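Long-range contact in cytosine deaminase (PDB 4R85), which is a ferrous-iron amidohydrolase that binds 5-methylcytosine and probably removes the exocyclic amino group of cytosine and 5-methylcytosine by hydrolysis, releasing ammonia: residues T16-T28 against Y362-I374. Sequence-based numbering, arbitrary orientation.
Sequences TLDLQDGIIHRIT and YGLAEGRPANLLI
Ile24 drives its side chain into a bend formed by residues 363-370 and is gripped there by backbone as well as by apolar groups. With CG1 anti to its carbonyl carbon (chi1 -56°), Ile24 CD1 reaches 3.4 Å from Ala365 O and 4.1 Å from Leu364 CD2. A branched, wholly apolar residue suits this tight, buried end. The backbone of Ile24 is held at both its N and its O: its N gives a nearly straight bond to Arg368 O (2.8 Å), and its O accepts from Gly367 N (2.8 Å). Ala370 N in turn binds Gly22 O. Next to Ala370, whose small CB lets the chains come close, Leu19 CD1 lies 3.6 Å from Leu372 CD2, and Leu17 meets the other methyl of Leu372.

Ile23 and Pro369 form a single beta bridge. It joins the hairpin of strands 14-20 and 23-29, closed by a type I' turn at Asp21-Gly22, to the chain leaving the amidohydrolase barrel. Both belong to the small beta domain beside the barrel, well away from the iron site.

On the solvent side the contact is looser, and the extended side chain of Glu366 runs out along the strand to Ile27. Glu366 OE2 accepts from Ile27 N at 2.9 Å, on its anti side and tilted somewhat out of the carboxylate plane, just past the classic bulge in which His25 and Arg26 face Asp18. Gly367 is the third residue of the type II turn from Ala365 to Arg368; at its positive phi (96°) a CB would press on the carbonyl O of Glu366. Arg26 turns to a salt bridge with Asp18.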
ATOM      1  N   THR A  16       0.006   7.525  32.541  1.00 24.66           N
ATOM      2  CA  THR A  16      -1.411   7.650  32.864  1.00 27.03           C
ATOM      3  C   THR A  16      -1.926   8.997  32.359  1.00 29.42           C
ATOM      4  O   THR A  16      -1.285  10.030  32.555  1.00 28.57           O
ATOM      5  CB  THR A  16      -1.654   7.514  34.374  1.00 29.82           C
ATOM      6  OG1 THR A  16      -1.531   6.136  34.740  1.00 35.49           O
ATOM      7  CG2 THR A  16      -3.040   8.002  34.751  1.00 26.46           C
ATOM      8  N   LEU A  17      -3.075   8.975  31.686  1.00 27.40           N
ATOM      9  CA  LEU A  17      -3.701  10.187  31.185  1.00 23.53           C
ATOM     10  C   LEU A  17      -5.033  10.400  31.892  1.00 31.98           C
ATOM     11  O   LEU A  17      -5.881   9.504  31.924  1.00 33.42           O
ATOM     12  CB  LEU A  17      -3.936  10.074  29.668  1.00 22.45           C
ATOM     13  CG  LEU A  17      -2.837   9.358  28.877  1.00 29.97           C
ATOM     14  CD1 LEU A  17      -3.204   9.274  27.401  1.00 34.02           C
ATOM     15  CD2 LEU A  17      -1.511  10.064  29.048  1.00 32.31           C
ATOM     16  N   ASP A  18      -5.213  11.584  32.467  1.00 29.13           N
ATOM     17  CA  ASP A  18      -6.443  11.917  33.172  1.00 33.29           C
ATOM     18  C   ASP A  18      -7.248  12.906  32.352  1.00 32.61           C
ATOM     19  O   ASP A  18      -6.779  14.008  32.065  1.00 30.85           O
ATOM     20  CB  ASP A  18      -6.132  12.514  34.547  1.00 41.14           C
ATOM     21  CG  ASP A  18      -5.589  11.485  35.518  1.00 56.20           C
ATOM     22  OD1 ASP A  18      -6.035  10.317  35.454  1.00 57.70           O
ATOM     23  OD2 ASP A  18      -4.719  11.843  36.344  1.00 66.42           O
ATOM     24  N   LEU A  19      -8.452  12.497  31.959  1.00 31.02           N
ATOM     25  CA  LEU A  19      -9.319  13.338  31.141  1.00 31.75           C
ATOM     26  C   LEU A  19     -10.481  13.830  31.988  1.00 34.98           C
ATOM     27  O   LEU A  19     -11.098  13.060  32.727  1.00 34.86           O
ATOM     28  CB  LEU A  19      -9.836  12.561  29.932  1.00 28.48           C
ATOM     29  CG  LEU A  19      -8.766  11.846  29.104  1.00 26.85           C
ATOM     30  CD1 LEU A  19      -9.384  11.221  27.858  1.00 27.49           C
ATOM     31  CD2 LEU A  19      -7.641  12.792  28.730  1.00 26.23           C
ATOM     32  N   GLN A  20     -10.781  15.115  31.883  1.00 29.86           N
ATOM     33  CA  GLN A  20     -11.799  15.705  32.731  1.00 33.39           C
ATOM     34  C   GLN A  20     -12.382  16.929  32.055  1.00 32.20           C
ATOM     35  O   GLN A  20     -11.643  17.754  31.532  1.00 36.33           O
ATOM     36  CB  GLN A  20     -11.177  16.087  34.070  1.00 37.38           C
ATOM     37  CG  GLN A  20     -12.113  16.749  35.042  1.00 47.93           C
ATOM     38  CD  GLN A  20     -11.447  16.985  36.381  1.00 56.42           C
ATOM     39  OE1 GLN A  20     -10.554  16.235  36.784  1.00 56.11           O
ATOM     40  NE2 GLN A  20     -11.867  18.037  37.073  1.00 62.26           N
ATOM     41  N   ASP A  21     -13.707  17.036  32.064  1.00 32.46           N
ATOM     42  CA  ASP A  21     -14.392  18.180  31.465  1.00 39.58           C
ATOM     43  C   ASP A  21     -13.954  18.436  30.022  1.00 38.85           C
ATOM     44  O   ASP A  21     -13.719  19.580  29.628  1.00 42.58           O
ATOM     45  CB  ASP A  21     -14.191  19.435  32.321  1.00 42.42           C
ATOM     46  CG  ASP A  21     -14.827  19.310  33.690  1.00 53.48           C
ATOM     47  OD1 ASP A  21     -14.291  19.888  34.662  1.00 56.57           O
ATOM     48  OD2 ASP A  21     -15.866  18.624  33.795  1.00 57.53           O
ATOM     49  N   GLY A  22     -13.827  17.362  29.247  1.00 33.63           N
ATOM     50  CA  GLY A  22     -13.509  17.464  27.832  1.00 32.19           C
ATOM     51  C   GLY A  22     -12.072  17.827  27.508  1.00 27.52           C
ATOM     52  O   GLY A  22     -11.712  17.948  26.339  1.00 29.09           O
ATOM     53  N   ILE A  23     -11.244  18.010  28.528  1.00 27.02           N
ATOM     54  CA  ILE A  23      -9.842  18.348  28.294  1.00 23.97           C
ATOM     55  C   ILE A  23      -8.882  17.356  28.950  1.00 26.58           C
ATOM     56  O   ILE A  23      -9.268  16.563  29.806  1.00 29.51           O
ATOM     57  CB  ILE A  23      -9.512  19.795  28.745  1.00 37.21           C
ATOM     58  CG1 ILE A  23      -9.902  20.017  30.204  1.00 44.22           C
ATOM     59  CG2 ILE A  23     -10.223  20.807  27.856  1.00 34.45           C
ATOM     60  CD1 ILE A  23      -8.749  19.879  31.184  1.00 49.29           C
ATOM     61  N   ILE A  24      -7.630  17.394  28.513  1.00 25.08           N
ATOM     62  CA  ILE A  24      -6.578  16.595  29.118  1.00 28.65           C
ATOM     63  C   ILE A  24      -6.136  17.263  30.418  1.00 31.05           C
ATOM     64  O   ILE A  24      -5.407  18.254  30.404  1.00 34.86           O
ATOM     65  CB  ILE A  24      -5.377  16.474  28.164  1.00 23.62           C
ATOM     66  CG1 ILE A  24      -5.836  15.903  26.819  1.00 26.75           C
ATOM     67  CG2 ILE A  24      -4.293  15.606  28.773  1.00 24.60           C
ATOM     68  CD1 ILE A  24      -4.803  16.001  25.730  1.00 29.44           C
ATOM     69  N   HIS A  25      -6.578  16.721  31.544  1.00 29.11           N
ATOM     70  CA  HIS A  25      -6.298  17.349  32.829  1.00 33.22           C
ATOM     71  C   HIS A  25      -4.879  17.084  33.334  1.00 34.04           C
ATOM     72  O   HIS A  25      -4.247  17.964  33.914  1.00 36.46           O
ATOM     73  CB  HIS A  25      -7.329  16.927  33.879  1.00 33.51           C
ATOM     74  CG  HIS A  25      -7.169  17.633  35.190  1.00 42.84           C
ATOM     75  ND1 HIS A  25      -6.365  17.150  36.201  1.00 45.09           N
ATOM     76  CD2 HIS A  25      -7.695  18.792  35.649  1.00 46.03           C
ATOM     77  CE1 HIS A  25      -6.410  17.978  37.229  1.00 45.60           C
ATOM     78  NE2 HIS A  25      -7.209  18.983  36.921  1.00 47.21           N
ATOM     79  N   ARG A  26      -4.379  15.874  33.105  1.00 31.02           N
ATOM     80  CA  ARG A  26      -3.081  15.484  33.633  1.00 33.02           C
ATOM     81  C   ARG A  26      -2.465  14.329  32.845  1.00 31.95           C
ATOM     82  O   ARG A  26      -3.151  13.380  32.477  1.00 32.75           O
ATOM     83  CB  ARG A  26      -3.208  15.093  35.112  1.00 37.46           C
ATOM     84  CG  ARG A  26      -1.879  14.872  35.817  1.00 44.34           C
ATOM     85  CD  ARG A  26      -2.046  14.067  37.104  1.00 53.80           C
ATOM     86  NE  ARG A  26      -2.513  14.868  38.234  1.00 60.42           N
ATOM     87  CZ  ARG A  26      -3.769  14.891  38.671  1.00 63.26           C
ATOM     88  NH1 ARG A  26      -4.699  14.157  38.069  1.00 61.95           N
ATOM     89  NH2 ARG A  26      -4.096  15.649  39.714  1.00 60.92           N
ATOM     90  N   ILE A  27      -1.163  14.429  32.592  1.00 27.30           N
ATOM     91  CA  ILE A  27      -0.389  13.343  32.007  1.00 28.91           C
ATOM     92  C   ILE A  27       0.758  13.027  32.957  1.00 34.88           C
ATOM     93  O   ILE A  27       1.562  13.905  33.269  1.00 39.93           O
ATOM     94  CB  ILE A  27       0.202  13.750  30.651  1.00 28.48           C
ATOM     95  CG1 ILE A  27      -0.915  14.107  29.669  1.00 30.05           C
ATOM     96  CG2 ILE A  27       1.092  12.632  30.094  1.00 29.13           C
ATOM     97  CD1 ILE A  27      -0.428  14.831  28.437  1.00 28.78           C
ATOM     98  N   THR A  28       0.836  11.783  33.423  1.00 32.48           N
ATOM     99  CA  THR A  28       1.847  11.410  34.409  1.00 31.33           C
ATOM    100  C   THR A  28       2.606  10.147  34.016  1.00 34.23           C
ATOM    101  O   THR A  28       2.002   9.133  33.658  1.00 27.36           O
ATOM    102  CB  THR A  28       1.211  11.190  35.791  1.00 31.72           C
ATOM    103  OG1 THR A  28       0.244  12.219  36.037  1.00 33.48           O
ATOM    104  CG2 THR A  28       2.273  11.213  36.896  1.00 34.57           C
ATOM    105  N   TYR A 362      -5.139  20.699  19.206  1.00 20.97           N
ATOM    106  CA  TYR A 362      -4.631  19.393  18.796  1.00 17.06           C
ATOM    107  C   TYR A 362      -3.382  19.046  19.604  1.00 21.59           C
ATOM    108  O   TYR A 362      -2.565  19.917  19.890  1.00 20.30           O
ATOM    109  CB  TYR A 362      -4.302  19.401  17.303  1.00 14.97           C
ATOM    110  CG  TYR A 362      -3.915  18.039  16.752  1.00 19.25           C
ATOM    111  CD1 TYR A 362      -2.597  17.583  16.821  1.00 21.21           C
ATOM    112  CD2 TYR A 362      -4.864  17.212  16.172  1.00 15.71           C
ATOM    113  CE1 TYR A 362      -2.241  16.338  16.318  1.00 14.13           C
ATOM    114  CE2 TYR A 362      -4.519  15.967  15.670  1.00 18.85           C
ATOM    115  CZ  TYR A 362      -3.212  15.541  15.745  1.00 16.87           C
ATOM    116  OH  TYR A 362      -2.867  14.310  15.254  1.00 15.74           O
ATOM    117  N   GLY A 363      -3.239  17.775  19.972  1.00 22.65           N
ATOM    118  CA  GLY A 363      -2.033  17.309  20.638  1.00 18.03           C
ATOM    119  C   GLY A 363      -2.247  16.837  22.062  1.00 22.92           C
ATOM    120  O   GLY A 363      -3.098  17.361  22.781  1.00 22.15           O
ATOM    121  N   LEU A 364      -1.467  15.844  22.482  1.00 23.98           N
ATOM    122  CA  LEU A 364      -1.575  15.333  23.845  1.00 24.19           C
ATOM    123  C   LEU A 364      -0.752  16.169  24.809  1.00 29.60           C
ATOM    124  O   LEU A 364       0.392  15.834  25.118  1.00 27.09           O
ATOM    125  CB  LEU A 364      -1.156  13.864  23.925  1.00 26.38           C
ATOM    126  CG  LEU A 364      -1.919  12.926  22.988  1.00 26.26           C
ATOM    127  CD1 LEU A 364      -1.651  11.479  23.347  1.00 23.11           C
ATOM    128  CD2 LEU A 364      -3.415  13.219  23.025  1.00 27.41           C
ATOM    129  N   ALA A 365      -1.350  17.258  25.279  1.00 28.56           N
ATOM    130  CA  ALA A 365      -0.740  18.133  26.269  1.00 27.32           C
ATOM    131  C   ALA A 365      -1.825  18.526  27.246  1.00 22.62           C
ATOM    132  O   ALA A 365      -2.994  18.647  26.874  1.00 25.16           O
ATOM    133  CB  ALA A 365      -0.175  19.370  25.598  1.00 28.78           C
ATOM    134  N   GLU A 366      -1.447  18.725  28.502  1.00 22.71           N
ATOM    135  CA  GLU A 366      -2.413  19.150  29.507  1.00 27.01           C
ATOM    136  C   GLU A 366      -3.061  20.467  29.088  1.00 28.09           C
ATOM    137  O   GLU A 366      -2.393  21.358  28.571  1.00 32.05           O
ATOM    138  CB  GLU A 366      -1.744  19.263  30.872  1.00 29.96           C
ATOM    139  CG  GLU A 366      -1.205  17.935  31.376  1.00 36.75           C
ATOM    140  CD  GLU A 366      -0.469  18.060  32.701  1.00 43.33           C
ATOM    141  OE1 GLU A 366      -0.385  19.189  33.234  1.00 44.20           O
ATOM    142  OE2 GLU A 366       0.022  17.025  33.208  1.00 42.03           O
ATOM    143  N   GLY A 367      -4.371  20.566  29.270  1.00 24.18           N
ATOM    144  CA  GLY A 367      -5.092  21.774  28.919  1.00 27.61           C
ATOM    145  C   GLY A 367      -5.727  21.721  27.545  1.00 25.94           C
ATOM    146  O   GLY A 367      -6.610  22.515  27.238  1.00 28.36           O
ATOM    147  N   ARG A 368      -5.278  20.784  26.716  1.00 25.06           N
ATOM    148  CA  ARG A 368      -5.807  20.644  25.356  1.00 25.44           C
ATOM    149  C   ARG A 368      -7.031  19.720  25.330  1.00 25.73           C
ATOM    150  O   ARG A 368      -7.253  18.964  26.280  1.00 27.46           O
ATOM    151  CB  ARG A 368      -4.701  20.159  24.405  1.00 22.59           C
ATOM    152  CG  ARG A 368      -3.501  21.091  24.400  1.00 24.80           C
ATOM    153  CD  ARG A 368      -2.612  20.946  23.178  1.00 24.90           C
ATOM    154  NE  ARG A 368      -1.439  21.814  23.312  1.00 27.23           N
ATOM    155  CZ  ARG A 368      -0.398  21.820  22.486  1.00 34.20           C
ATOM    156  NH1 ARG A 368      -0.368  21.008  21.437  1.00 32.41           N
ATOM    157  NH2 ARG A 368       0.621  22.644  22.715  1.00 36.11           N
ATOM    158  N   PRO A 369      -7.844  19.798  24.257  1.00 25.49           N
ATOM    159  CA  PRO A 369      -9.045  18.960  24.168  1.00 25.26           C
ATOM    160  C   PRO A 369      -8.732  17.476  24.312  1.00 22.42           C
ATOM    161  O   PRO A 369      -7.711  16.999  23.803  1.00 21.28           O
ATOM    162  CB  PRO A 369      -9.562  19.241  22.755  1.00 26.36           C
ATOM    163  CG  PRO A 369      -9.076  20.602  22.445  1.00 29.24           C
ATOM    164  CD  PRO A 369      -7.739  20.721  23.112  1.00 29.19           C
ATOM    165  N   ALA A 370      -9.608  16.761  25.008  1.00 22.09           N
ATOM    166  CA  ALA A 370      -9.461  15.324  25.183  1.00 24.15           C
ATOM    167  C   ALA A 370      -9.903  14.576  23.926  1.00 26.33           C
ATOM    168  O   ALA A 370     -10.930  13.892  23.921  1.00 25.58           O
ATOM    169  CB  ALA A 370     -10.249  14.853  26.401  1.00 25.25           C
ATOM    170  N   ASN A 371      -9.121  14.735  22.860  1.00 21.07           N
ATOM    171  CA  ASN A 371      -9.320  14.018  21.617  1.00 19.98           C
ATOM    172  C   ASN A 371      -8.104  13.139  21.400  1.00 21.17           C
ATOM    173  O   ASN A 371      -7.001  13.651  21.209  1.00 21.90           O
ATOM    174  CB  ASN A 371      -9.431  14.995  20.442  1.00 22.26           C
ATOM    175  CG  ASN A 371     -10.537  16.019  20.624  1.00 25.40           C
ATOM    176  OD1 ASN A 371     -11.470  15.817  21.400  1.00 25.37           O
ATOM    177  ND2 ASN A 371     -10.440  17.127  19.896  1.00 24.02           N
ATOM    178  N   LEU A 372      -8.298  11.825  21.431  1.00 18.97           N
ATOM    179  CA  LEU A 372      -7.180  10.902  21.300  1.00 19.30           C
ATOM    180  C   LEU A 372      -7.610   9.484  20.929  1.00 23.26           C
ATOM    181  O   LEU A 372      -8.789   9.120  21.047  1.00 25.78           O
ATOM    182  CB  LEU A 372      -6.355  10.876  22.595  1.00 20.75           C
ATOM    183  CG  LEU A 372      -6.983  10.208  23.823  1.00 25.64           C
ATOM    184  CD1 LEU A 372      -5.902   9.786  24.802  1.00 30.54           C
ATOM    185  CD2 LEU A 372      -7.973  11.129  24.515  1.00 31.05           C
ATOM    186  N   LEU A 373      -6.638   8.693  20.485  1.00 17.22           N
ATOM    187  CA  LEU A 373      -6.864   7.313  20.096  1.00 19.24           C
ATOM    188  C   LEU A 373      -5.959   6.386  20.878  1.00 23.28           C
ATOM    189  O   LEU A 373      -4.878   6.781  21.333  1.00 27.34           O
ATOM    190  CB  LEU A 373      -6.549   7.110  18.610  1.00 22.26           C
ATOM    191  CG  LEU A 373      -7.112   8.083  17.578  1.00 25.33           C
ATOM    192  CD1 LEU A 373      -6.601   7.709  16.197  1.00 18.95           C
ATOM    193  CD2 LEU A 373      -8.635   8.100  17.608  1.00 26.63           C
ATOM    194  N   ILE A 374      -6.400   5.149  21.031  1.00 18.00           N
ATOM    195  CA  ILE A 374      -5.510   4.086  21.467  1.00 24.89           C
ATOM    196  C   ILE A 374      -5.317   3.141  20.282  1.00 17.84           C
ATOM    197  O   ILE A 374      -6.281   2.575  19.773  1.00 25.33           O
ATOM    198  CB  ILE A 374      -6.072   3.333  22.678  1.00 24.24           C
ATOM    199  CG1 ILE A 374      -6.177   4.275  23.885  1.00 27.06           C
ATOM    200  CG2 ILE A 374      -5.195   2.124  23.007  1.00 28.36           C
ATOM    201  CD1 ILE A 374      -6.879   3.675  25.067  1.00 22.98           C
TER